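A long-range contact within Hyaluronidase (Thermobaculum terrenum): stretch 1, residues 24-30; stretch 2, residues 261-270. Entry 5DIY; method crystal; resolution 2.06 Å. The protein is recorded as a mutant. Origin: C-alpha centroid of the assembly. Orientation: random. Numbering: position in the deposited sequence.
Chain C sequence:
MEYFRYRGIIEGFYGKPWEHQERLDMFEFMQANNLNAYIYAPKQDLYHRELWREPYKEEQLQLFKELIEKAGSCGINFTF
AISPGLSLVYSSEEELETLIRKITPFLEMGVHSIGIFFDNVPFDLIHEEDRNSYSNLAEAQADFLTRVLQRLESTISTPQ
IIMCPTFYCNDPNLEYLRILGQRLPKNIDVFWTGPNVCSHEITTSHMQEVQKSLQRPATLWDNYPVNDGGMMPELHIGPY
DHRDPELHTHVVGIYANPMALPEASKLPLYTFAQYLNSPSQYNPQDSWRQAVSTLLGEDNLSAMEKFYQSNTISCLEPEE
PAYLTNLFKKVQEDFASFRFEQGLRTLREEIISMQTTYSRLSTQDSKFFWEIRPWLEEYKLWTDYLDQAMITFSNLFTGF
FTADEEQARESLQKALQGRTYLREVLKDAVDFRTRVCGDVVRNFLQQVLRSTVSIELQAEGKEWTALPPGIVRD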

# COMPACT_ATOMS: atom_id res chain seq x y z
N LEU C 24 8.43 -12.87 13.29
CA LEU C 24 8.32 -13.18 14.72
C LEU C 24 7.97 -11.93 15.53
O LEU C 24 7.11 -11.97 16.40
CB LEU C 24 9.61 -13.81 15.25
CG LEU C 24 9.97 -15.20 14.71
CD1 LEU C 24 11.44 -15.50 14.96
CD2 LEU C 24 9.08 -16.28 15.31
N ASP C 25 8.66 -10.84 15.22
CA ASP C 25 8.39 -9.52 15.81
C ASP C 25 6.97 -9.02 15.46
O ASP C 25 6.26 -8.52 16.33
CB ASP C 25 9.45 -8.53 15.33
CG ASP C 25 9.27 -7.15 15.93
OD1 ASP C 25 9.74 -6.92 17.06
OD2 ASP C 25 8.66 -6.29 15.25
N MET C 26 6.57 -9.14 14.20
CA MET C 26 5.21 -8.78 13.79
C MET C 26 4.15 -9.55 14.58
O MET C 26 3.11 -8.99 14.92
CB MET C 26 5.00 -8.98 12.28
CG MET C 26 3.72 -8.36 11.73
SD MET C 26 3.58 -6.57 11.97
CE MET C 26 4.85 -5.96 10.87
N PHE C 27 4.40 -10.83 14.89
CA PHE C 27 3.44 -11.62 15.68
C PHE C 27 3.24 -11.04 17.08
O PHE C 27 2.13 -11.08 17.61
CB PHE C 27 3.83 -13.10 15.77
CG PHE C 27 3.83 -13.84 14.45
CD1 PHE C 27 3.16 -13.35 13.32
CD2 PHE C 27 4.49 -15.06 14.34
CE1 PHE C 27 3.17 -14.06 12.12
CE2 PHE C 27 4.50 -15.77 13.15
CZ PHE C 27 3.84 -15.27 12.03
N GLU C 28 4.31 -10.49 17.67
CA GLU C 28 4.21 -9.80 18.96
C GLU C 28 3.41 -8.50 18.84
O GLU C 28 2.55 -8.23 19.67
CB GLU C 28 5.60 -9.52 19.54
CG GLU C 28 6.33 -10.79 19.97
CD GLU C 28 7.79 -10.57 20.33
OE1 GLU C 28 8.37 -9.51 20.01
OE2 GLU C 28 8.38 -11.50 20.93
N PHE C 29 3.69 -7.71 17.80
CA PHE C 29 2.88 -6.52 17.48
C PHE C 29 1.40 -6.88 17.27
O PHE C 29 0.51 -6.19 17.77
CB PHE C 29 3.44 -5.79 16.26
CG PHE C 29 2.56 -4.69 15.74
CD1 PHE C 29 2.64 -3.40 16.27
CD2 PHE C 29 1.64 -4.93 14.72
CE1 PHE C 29 1.81 -2.39 15.80
CE2 PHE C 29 0.81 -3.92 14.24
CZ PHE C 29 0.90 -2.64 14.78
N MET C 30 1.15 -7.96 16.53
CA MET C 30 -0.21 -8.45 16.30
C MET C 30 -0.94 -8.77 17.61
O MET C 30 -2.09 -8.35 17.80
CB MET C 30 -0.21 -9.67 15.37
CG MET C 30 0.03 -9.33 13.91
SD MET C 30 0.30 -10.78 12.88
CE MET C 30 -1.38 -11.35 12.66
N LEU C 261 8.18 -3.04 3.78
CA LEU C 261 8.73 -2.39 4.98
C LEU C 261 7.87 -2.72 6.21
O LEU C 261 6.83 -2.09 6.42
CB LEU C 261 8.74 -0.86 4.77
CG LEU C 261 9.45 -0.32 3.53
CD1 LEU C 261 9.30 1.19 3.46
CD2 LEU C 261 10.92 -0.72 3.53
N PRO C 262 8.29 -3.71 7.02
CA PRO C 262 7.42 -4.15 8.13
C PRO C 262 7.28 -3.17 9.28
O PRO C 262 6.19 -3.03 9.83
CB PRO C 262 8.10 -5.43 8.63
CG PRO C 262 9.51 -5.34 8.17
CD PRO C 262 9.46 -4.60 6.87
N GLU C 263 8.37 -2.53 9.67
CA GLU C 263 8.35 -1.60 10.79
C GLU C 263 7.51 -0.37 10.44
O GLU C 263 6.69 0.09 11.24
CB GLU C 263 9.78 -1.22 11.22
CG GLU C 263 9.87 -0.61 12.61
CD GLU C 263 9.54 -1.58 13.73
OE1 GLU C 263 9.68 -2.81 13.55
OE2 GLU C 263 9.14 -1.10 14.80
N ALA C 264 7.70 0.15 9.23
CA ALA C 264 6.87 1.26 8.72
C ALA C 264 5.39 0.90 8.62
O ALA C 264 4.54 1.75 8.85
CB ALA C 264 7.39 1.75 7.38
N SER C 265 5.09 -0.36 8.29
CA SER C 265 3.70 -0.84 8.22
C SER C 265 2.97 -0.80 9.56
O SER C 265 1.75 -0.71 9.59
CB SER C 265 3.62 -2.28 7.67
OG SER C 265 4.04 -2.35 6.33
N LYS C 266 3.71 -0.86 10.66
CA LYS C 266 3.10 -0.87 11.99
C LYS C 266 2.25 0.36 12.29
O LYS C 266 1.31 0.27 13.08
CB LYS C 266 4.15 -1.06 13.08
CG LYS C 266 4.81 -2.44 13.06
CD LYS C 266 5.87 -2.54 14.14
CE LYS C 266 6.59 -3.87 14.10
NZ LYS C 266 7.52 -3.97 15.27
N LEU C 267 2.59 1.50 11.68
CA LEU C 267 1.84 2.74 11.87
C LEU C 267 0.39 2.61 11.33
O LEU C 267 -0.55 2.75 12.10
CB LEU C 267 2.60 3.95 11.28
CG LEU C 267 2.53 5.28 12.03
CD1 LEU C 267 3.26 6.34 11.21
CD2 LEU C 267 1.09 5.69 12.29
N PRO C 268 0.22 2.31 10.02
CA PRO C 268 -1.15 2.08 9.53
C PRO C 268 -1.81 0.80 10.05
O PRO C 268 -3.03 0.80 10.25
CB PRO C 268 -0.97 2.01 8.00
CG PRO C 268 0.46 1.68 7.79
CD PRO C 268 1.18 2.36 8.91
N LEU C 269 -1.03 -0.26 10.28
CA LEU C 269 -1.58 -1.50 10.86
C LEU C 269 -2.14 -1.29 12.27
O LEU C 269 -3.16 -1.91 12.62
CB LEU C 269 -0.55 -2.64 10.84
CG LEU C 269 -0.19 -3.21 9.46
CD1 LEU C 269 0.92 -4.23 9.61
CD2 LEU C 269 -1.40 -3.81 8.75
N TYR C 270 -1.50 -0.44 13.06
CA TYR C 270 -2.04 -0.03 14.36
C TYR C 270 -3.45 0.54 14.21
O TYR C 270 -4.36 0.16 14.94
CB TYR C 270 -1.13 1.00 15.05
CG TYR C 270 -1.53 1.35 16.47
CD1 TYR C 270 -2.56 2.26 16.71
CD2 TYR C 270 -0.88 0.79 17.57
CE1 TYR C 270 -2.94 2.59 18.00
CE2 TYR C 270 -1.25 1.12 18.87
CZ TYR C 270 -2.28 2.02 19.08
OH TYR C 270 -2.66 2.37 20.36

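Two helical segments far apart in sequence run side by side in nearly the same direction. Their axes cross at -15° and come no closer than 11.1 Å. That spacing leaves room for long side chains between the backbones. Met26 CA lies 7.6 Å from Pro262 CA, and Phe29 CA lies 7.9 Å from Lys266 CA. The second helix is kinked at Leu267 and Pro268; the proline nitrogen has no hydrogen to give to the preceding turn.

Lys266 is central to the contact. Its side chain is extended beyond CB, with chi2 to chi4 all t. NZ of Lys266 donates to OD2 of Asp25 at 2.6 Å, a short salt bridge between the helices. Lys266 NZ also donates to OE1 of Glu263 at 3.0 Å, one turn back, in a second salt bridge. The ammonium thus lies between two carboxylates, and its charge offsets their repulsion where Asp25 OD2 and Glu263 OE1 sit 4.0 Å apart.

The aliphatic part of Lys266 covers one face of the Phe29 ring. Lys266 CG lies 4.0 Å from the centroid of the Phe29 ring, a CH-pi contact. Phe29 CE2 also meets Leu269 CB at 3.9 Å. The backbone N of Tyr270 lies at the ring edge. The CA-to-CB bond of Met26 points sideways, but the end of the side chain comes nearer the second helix; Met26 CE lies 4.0 Å from Pro262 CB.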